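Side-chain contacts in chitin binding domain (Burkholderia pseudomallei, PDB 3UAM), which probably binds chitin or a related polysaccharide and may cleave it oxidatively as a lytic polysaccharide monooxygenase: residues W103-V108 with T189-L194; L114-S119 with W129-T134. All blocks are in the same frame, centred on the assembly; numbering follows the deposited sequence.

Contact 1: residues W103-V108 with T189-L194; sequences WQKHAV and TGYHVL
The phenol ring of Tyr191 carries the aliphatic end of Lys105 on one face, while its hydroxyl oxygen reaches obliquely to the indole of Trp103. Lys105 crosses the tyrosine side chain at about a right angle. Its CE stands 3.6 Å from the ring centroid, displaced toward the CD1 side, where CE lies 3.5 Å from Tyr191 CD1; CD follows at 3.6 Å from the same Tyr191 CD1. This is a CH-pi contact, and the ammonium group extends it into a cation-pi pair: Lys105 NZ is 4.7 Å from the Tyr191 ring centroid and only 1° off the ring normal. The bend at chi4 (64°) turns NZ back to the carbonyl of Trp103, where it donates a hydrogen bond to Trp103 O (2.6 Å), in the carbonyl plane and on a lone pair. A salt bridge to Asp98 adds a second polar partner, so the ammonium is gripped by Trp103 O within its own segment and by Asp98 just upstream in the chain, while NZ stays above the ring face, farther out than CE. In the beta sandwich of this protein, strands 106-108 and 190-200 both pair with strand 205-215, and the lysine-tyrosine contact bridges them beside the start of each. Tyr191 reaches across because its CG is anti to the backbone N (chi1 173°), which brings OH to 3.7 Å from Trp103 CD1. That hydroxyl is hydrogen-bonded to Asp212 of the shared strand. Trp103, buried like Tyr191, shares the Asp98 carboxylate with Lys105 through its backbone N.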
loop_
_atom_site.group_PDB
_atom_site.type_symbol
_atom_site.label_atom_id
_atom_site.label_comp_id
_atom_site.label_asym_id
_atom_site.label_seq_id
_atom_site.Cartn_x
_atom_site.Cartn_y
_atom_site.Cartn_z
ATOM N N TRP A 103 12.261 -11.020 -6.174
ATOM C CA TRP A 103 10.835 -11.105 -5.874
ATOM C C TRP A 103 10.067 -11.705 -7.014
ATOM O O TRP A 103 10.393 -11.461 -8.174
ATOM C CB TRP A 103 10.276 -9.738 -5.580
ATOM C CG TRP A 103 10.947 -9.076 -4.423
ATOM C CD1 TRP A 103 11.751 -7.953 -4.437
ATOM C CD2 TRP A 103 10.917 -9.506 -3.025
ATOM N NE1 TRP A 103 12.172 -7.654 -3.171
ATOM C CE2 TRP A 103 11.717 -8.540 -2.287
ATOM C CE3 TRP A 103 10.296 -10.525 -2.343
ATOM C CZ2 TRP A 103 11.878 -8.614 -0.918
ATOM C CZ3 TRP A 103 10.473 -10.606 -0.964
ATOM C CH2 TRP A 103 11.251 -9.680 -0.270
ATOM N N GLN A 104 9.033 -12.484 -6.689
ATOM C CA GLN A 104 8.160 -13.053 -7.706
ATOM C C GLN A 104 7.383 -11.881 -8.276
ATOM O O GLN A 104 6.890 -11.048 -7.517
ATOM C CB GLN A 104 7.182 -14.052 -7.094
ATOM C CG GLN A 104 7.790 -15.329 -6.548
ATOM C CD GLN A 104 6.743 -16.165 -5.818
ATOM O OE1 GLN A 104 6.811 -16.324 -4.595
ATOM N NE2 GLN A 104 5.750 -16.657 -6.555
ATOM N N LYS A 105 7.297 -11.810 -9.601
ATOM C CA LYS A 105 6.736 -10.650 -10.285
ATOM C C LYS A 105 5.576 -11.062 -11.177
ATOM O O LYS A 105 5.689 -12.012 -11.939
ATOM C CB LYS A 105 7.815 -9.974 -11.134
ATOM C CG LYS A 105 9.003 -9.431 -10.342
ATOM C CD LYS A 105 10.201 -9.147 -11.233
ATOM C CE LYS A 105 11.450 -8.802 -10.422
ATOM N NZ LYS A 105 11.978 -9.883 -9.543
ATOM N N HIS A 106 4.473 -10.344 -11.104
ATOM C CA HIS A 106 3.314 -10.622 -11.953
ATOM C C HIS A 106 3.565 -10.185 -13.381
ATOM O O HIS A 106 3.931 -9.018 -13.629
ATOM C CB HIS A 106 2.064 -9.905 -11.412
ATOM C CG HIS A 106 1.654 -10.366 -10.050
ATOM N ND1 HIS A 106 0.980 -11.498 -9.856
ATOM C CD2 HIS A 106 1.901 -9.825 -8.776
ATOM C CE1 HIS A 106 0.773 -11.683 -8.541
ATOM N NE2 HIS A 106 1.337 -10.653 -7.877
ATOM N N ALA A 107 3.351 -11.098 -14.325
ATOM C CA ALA A 107 3.519 -10.793 -15.750
ATOM C C ALA A 107 2.408 -9.840 -16.182
ATOM O O ALA A 107 1.245 -10.220 -16.157
ATOM C CB ALA A 107 3.496 -12.070 -16.601
ATOM N N VAL A 108 2.756 -8.606 -16.542
ATOM C CA VAL A 108 1.741 -7.622 -16.982
ATOM C C VAL A 108 2.171 -6.900 -18.265
ATOM O O VAL A 108 3.296 -7.078 -18.740
ATOM C CB VAL A 108 1.393 -6.600 -15.883
ATOM C CG1 VAL A 108 0.671 -7.288 -14.713
ATOM C CG2 VAL A 108 2.641 -5.860 -15.403
ATOM N N THR A 189 8.146 -0.931 -19.288
ATOM C CA THR A 189 8.810 -2.197 -19.590
ATOM C C THR A 189 9.631 -2.655 -18.376
ATOM O O THR A 189 10.119 -1.836 -17.601
ATOM C CB THR A 189 9.772 -2.041 -20.774
ATOM O OG1 THR A 189 9.152 -1.197 -21.745
ATOM C CG2 THR A 189 10.092 -3.388 -21.406
ATOM N N GLY A 190 9.782 -3.968 -18.217
ATOM C CA GLY A 190 10.644 -4.510 -17.167
ATOM C C GLY A 190 10.001 -4.444 -15.790
ATOM O O GLY A 190 8.799 -4.295 -15.663
ATOM N N TYR A 191 10.834 -4.556 -14.760
ATOM C CA TYR A 191 10.367 -4.655 -13.371
ATOM C C TYR A 191 9.925 -3.283 -12.836
ATOM O O TYR A 191 10.646 -2.266 -12.966
ATOM C CB TYR A 191 11.468 -5.263 -12.491
ATOM C CG TYR A 191 11.216 -5.281 -10.994
ATOM C CD1 TYR A 191 9.969 -5.590 -10.460
ATOM C CD2 TYR A 191 12.253 -5.044 -10.120
ATOM C CE1 TYR A 191 9.766 -5.609 -9.093
ATOM C CE2 TYR A 191 12.072 -5.075 -8.757
ATOM C CZ TYR A 191 10.830 -5.354 -8.239
ATOM O OH TYR A 191 10.694 -5.370 -6.866
ATOM N N HIS A 192 8.714 -3.275 -12.287
ATOM C CA HIS A 192 8.126 -2.115 -11.665
ATOM C C HIS A 192 7.375 -2.497 -10.420
ATOM O O HIS A 192 6.973 -3.672 -10.236
ATOM C CB HIS A 192 7.239 -1.395 -12.651
ATOM C CG HIS A 192 8.025 -0.691 -13.702
ATOM N ND1 HIS A 192 8.588 0.513 -13.490
ATOM C CD2 HIS A 192 8.438 -1.111 -14.964
ATOM C CE1 HIS A 192 9.315 0.858 -14.582
ATOM N NE2 HIS A 192 9.214 -0.134 -15.484
ATOM N N VAL A 193 7.251 -1.530 -9.521
ATOM C CA VAL A 193 6.512 -1.749 -8.289
ATOM C C VAL A 193 5.251 -0.907 -8.258
ATOM O O VAL A 193 5.285 0.274 -8.543
ATOM C CB VAL A 193 7.403 -1.505 -7.066
ATOM C CG1 VAL A 193 6.571 -1.468 -5.784
ATOM C CG2 VAL A 193 8.495 -2.571 -7.037
ATOM N N LEU A 194 4.127 -1.554 -7.942
ATOM C CA LEU A 194 2.868 -0.894 -7.657
ATOM C C LEU A 194 2.678 -0.927 -6.158
ATOM O O LEU A 194 2.546 -2.015 -5.561
ATOM C CB LEU A 194 1.723 -1.628 -8.347
ATOM C CG LEU A 194 0.301 -1.038 -8.210
ATOM C CD1 LEU A 194 0.182 0.287 -8.909
ATOM C CD2 LEU A 194 -0.731 -2.019 -8.766
#

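Contact 2: residues L114-S119 with W129-T134; sequences LQISWS and WTYWIT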
loop_
_atom_site.group_PDB
_atom_site.type_symbol
_atom_site.label_atom_id
_atom_site.label_comp_id
_atom_site.label_asym_id
_atom_site.label_seq_id
_atom_site.Cartn_x
_atom_site.Cartn_y
_atom_site.Cartn_z
ATOM N N LEU A 114 -6.343 -3.903 -14.634
ATOM C CA LEU A 114 -5.874 -4.665 -13.497
ATOM C C LEU A 114 -6.875 -4.482 -12.387
ATOM O O LEU A 114 -7.232 -3.358 -12.046
ATOM C CB LEU A 114 -4.500 -4.163 -13.053
ATOM C CG LEU A 114 -3.769 -5.016 -12.012
ATOM C CD1 LEU A 114 -3.403 -6.364 -12.605
ATOM C CD2 LEU A 114 -2.534 -4.281 -11.530
ATOM N N GLN A 115 -7.363 -5.593 -11.861
ATOM C CA GLN A 115 -8.280 -5.567 -10.741
ATOM C C GLN A 115 -7.487 -5.834 -9.459
ATOM O O GLN A 115 -6.754 -6.823 -9.356
ATOM C CB GLN A 115 -9.357 -6.628 -10.958
ATOM C CG GLN A 115 -10.596 -6.449 -10.118
ATOM C CD GLN A 115 -11.809 -7.107 -10.754
ATOM O OE1 GLN A 115 -11.961 -8.309 -10.639
ATOM N NE2 GLN A 115 -12.676 -6.312 -11.432
ATOM N N ILE A 116 -7.607 -4.939 -8.497
ATOM C CA ILE A 116 -6.973 -5.099 -7.192
ATOM C C ILE A 116 -8.031 -5.487 -6.171
ATOM O O ILE A 116 -9.113 -4.849 -6.125
ATOM C CB ILE A 116 -6.363 -3.781 -6.687
ATOM C CG1 ILE A 116 -5.456 -3.135 -7.743
ATOM C CG2 ILE A 116 -5.624 -3.996 -5.357
ATOM C CD1 ILE A 116 -4.264 -3.957 -8.144
ATOM N N SER A 117 -7.755 -6.525 -5.374
ATOM C CA SER A 117 -8.636 -6.890 -4.281
ATOM C C SER A 117 -7.917 -6.781 -2.939
ATOM O O SER A 117 -6.898 -7.430 -2.716
ATOM C CB SER A 117 -9.172 -8.314 -4.440
ATOM O OG SER A 117 -10.048 -8.442 -5.552
ATOM N N TRP A 118 -8.490 -5.991 -2.048
ATOM C CA TRP A 118 -8.135 -5.973 -0.611
ATOM C C TRP A 118 -9.033 -6.860 0.200
ATOM O O TRP A 118 -10.238 -6.904 -0.042
ATOM C CB TRP A 118 -8.294 -4.588 -0.043
ATOM C CG TRP A 118 -7.283 -3.595 -0.520
ATOM C CD1 TRP A 118 -7.304 -2.848 -1.698
ATOM C CD2 TRP A 118 -6.082 -3.164 0.185
ATOM N NE1 TRP A 118 -6.219 -2.025 -1.758
ATOM C CE2 TRP A 118 -5.440 -2.183 -0.664
ATOM C CE3 TRP A 118 -5.487 -3.501 1.400
ATOM C CZ2 TRP A 118 -4.256 -1.563 -0.296
ATOM C CZ3 TRP A 118 -4.303 -2.868 1.755
ATOM C CH2 TRP A 118 -3.703 -1.927 0.922
ATOM N N SER A 119 -8.459 -7.570 1.175
ATOM C CA SER A 119 -9.240 -8.265 2.195
ATOM C C SER A 119 -8.773 -7.780 3.559
ATOM O O SER A 119 -7.702 -7.182 3.678
ATOM C CB SER A 119 -9.097 -9.769 2.091
ATOM O OG SER A 119 -10.111 -10.415 2.845
ATOM N N TRP A 129 -7.778 4.870 -0.592
ATOM C CA TRP A 129 -6.800 3.935 -1.081
ATOM C C TRP A 129 -6.092 4.643 -2.198
ATOM O O TRP A 129 -6.723 5.330 -2.999
ATOM C CB TRP A 129 -7.463 2.713 -1.681
ATOM C CG TRP A 129 -8.243 1.859 -0.744
ATOM C CD1 TRP A 129 -7.851 0.666 -0.143
ATOM C CD2 TRP A 129 -9.611 2.076 -0.302
ATOM N NE1 TRP A 129 -8.872 0.141 0.614
ATOM C CE2 TRP A 129 -9.951 0.938 0.563
ATOM C CE3 TRP A 129 -10.570 3.046 -0.553
ATOM C CZ2 TRP A 129 -11.196 0.816 1.156
ATOM C CZ3 TRP A 129 -11.824 2.914 0.054
ATOM C CH2 TRP A 129 -12.120 1.815 0.897
ATOM N N THR A 130 -4.781 4.478 -2.259
ATOM C CA THR A 130 -3.948 5.147 -3.235
ATOM C C THR A 130 -3.031 4.098 -3.868
ATOM O O THR A 130 -2.597 3.154 -3.175
ATOM C CB THR A 130 -3.066 6.221 -2.581
ATOM O OG1 THR A 130 -3.889 7.259 -2.021
ATOM C CG2 THR A 130 -2.208 6.858 -3.643
ATOM N N TYR A 131 -2.782 4.244 -5.167
ATOM C CA TYR A 131 -1.904 3.354 -5.902
ATOM C C TYR A 131 -0.796 4.174 -6.556
ATOM O O TYR A 131 -1.058 5.059 -7.331
ATOM C CB TYR A 131 -2.687 2.549 -6.925
ATOM C CG TYR A 131 -3.764 1.715 -6.267
ATOM C CD1 TYR A 131 -3.474 0.440 -5.801
ATOM C CD2 TYR A 131 -5.050 2.210 -6.076
ATOM C CE1 TYR A 131 -4.433 -0.332 -5.184
ATOM C CE2 TYR A 131 -6.019 1.433 -5.467
ATOM C CZ TYR A 131 -5.696 0.157 -5.011
ATOM O OH TYR A 131 -6.611 -0.657 -4.372
ATOM N N TRP A 132 0.438 3.835 -6.223
ATOM C CA TRP A 132 1.639 4.522 -6.687
ATOM C C TRP A 132 2.451 3.598 -7.563
ATOM O O TRP A 132 2.527 2.385 -7.301
ATOM C CB TRP A 132 2.512 4.941 -5.481
ATOM C CG TRP A 132 1.797 5.757 -4.426
ATOM C CD1 TRP A 132 1.131 5.295 -3.288
ATOM C CD2 TRP A 132 1.646 7.225 -4.391
ATOM N NE1 TRP A 132 0.614 6.368 -2.566
ATOM C CE2 TRP A 132 0.881 7.538 -3.189
ATOM C CE3 TRP A 132 2.057 8.259 -5.210
ATOM C CZ2 TRP A 132 0.529 8.840 -2.862
ATOM C CZ3 TRP A 132 1.702 9.566 -4.869
ATOM C CH2 TRP A 132 0.973 9.849 -3.703
ATOM N N ILE A 133 3.104 4.161 -8.576
ATOM C CA ILE A 133 3.805 3.372 -9.572
ATOM C C ILE A 133 5.227 3.939 -9.725
ATOM O O ILE A 133 5.442 5.172 -9.698
ATOM C CB ILE A 133 3.063 3.371 -10.932
ATOM C CG1 ILE A 133 3.716 2.407 -11.923
ATOM C CG2 ILE A 133 3.032 4.769 -11.535
ATOM C CD1 ILE A 133 3.541 0.945 -11.621
ATOM N N THR A 134 6.178 3.019 -9.878
ATOM C CA THR A 134 7.564 3.363 -10.083
ATOM C C THR A 134 7.719 4.064 -11.423
ATOM O O THR A 134 6.974 3.826 -12.376
ATOM C CB THR A 134 8.491 2.125 -10.005
ATOM O OG1 THR A 134 7.927 1.033 -10.764
ATOM C CG2 THR A 134 8.691 1.674 -8.563
#
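Inside the beta sandwich, where the three-stranded sheet faces the larger mixed one, Trp118 and Ile116 of strand 113-121 meet Trp129 and Tyr131 of strand 126-133. Trp118 is approached in two different ways. At the edge of its indole, Trp118 NE1 donates a hydrogen bond to Tyr131 OH, 3.0 Å away; the oxygen lies in the ring plane, although the N-H...O angle of 147° leaves the bond somewhat bent. Over one face comes the five-membered edge of Trp129, with CD1 leading: Trp129 CD1 is 3.5 Å from Trp118 NE1 and 3.8 Å from Trp118 CE2. The pair is an edge-to-face contact, the five-membered rings having centroids 4.7 Å apart and planes inclined at 56°. The two strands are consecutive in the chain yet lie in different sheets, running obliquely, between perpendicular and antiparallel, with axes 11.3 Å apart, so large side chains rather than backbone bonds fill the interval. Tyr131 spans it by keeping CG anti to the carbonyl carbon (chi1 -59°), which directs the phenol toward the opposing strand. There Ile116 slides alongside it: Ile116 CG2 is 3.6 Å from Tyr131 OH, and both CG2 and CG1 of Ile116 sit 3.9 Å from Tyr131 CE1. The buried hydroxyl of Tyr131 is thus met by a methyl group as well as by the indole N-H, and it has a further hydrogen-bond partner in His181 ND1. Trp129 has further partners: its NE1 is hydrogen-bonded to Tyr120 OH and its ring stacks with Trp198. A nitrate ion, probably from the crystallisation liquor, rests about 3 Å from the Trp129 side chain.

In the fold
The centres of contacts 1 and 2 lie about 14 Å apart, and contact 2 is nested along the chain within the loop closed by contact 1: segment 103-108 is followed by 114-119, then 129-134, and finally 189-194. Their second segments belong to neighbouring antiparallel strands of the mixed sheet, 126-133 and 190-200, and touch directly. Thr134 OG1 lies 2.9 Å from His192 ND1 and 2.9 Å from Val193 N, probably hydrogen-bonded to both, while Leu194 CD1 packs against Trp132 O. Contact 2 joins the two sheets through the interior, whereas contact 1, farther from the chain centre, joins two parts of the mixed sheet, the approach to its strand 106-108 and the start of strand 190-200.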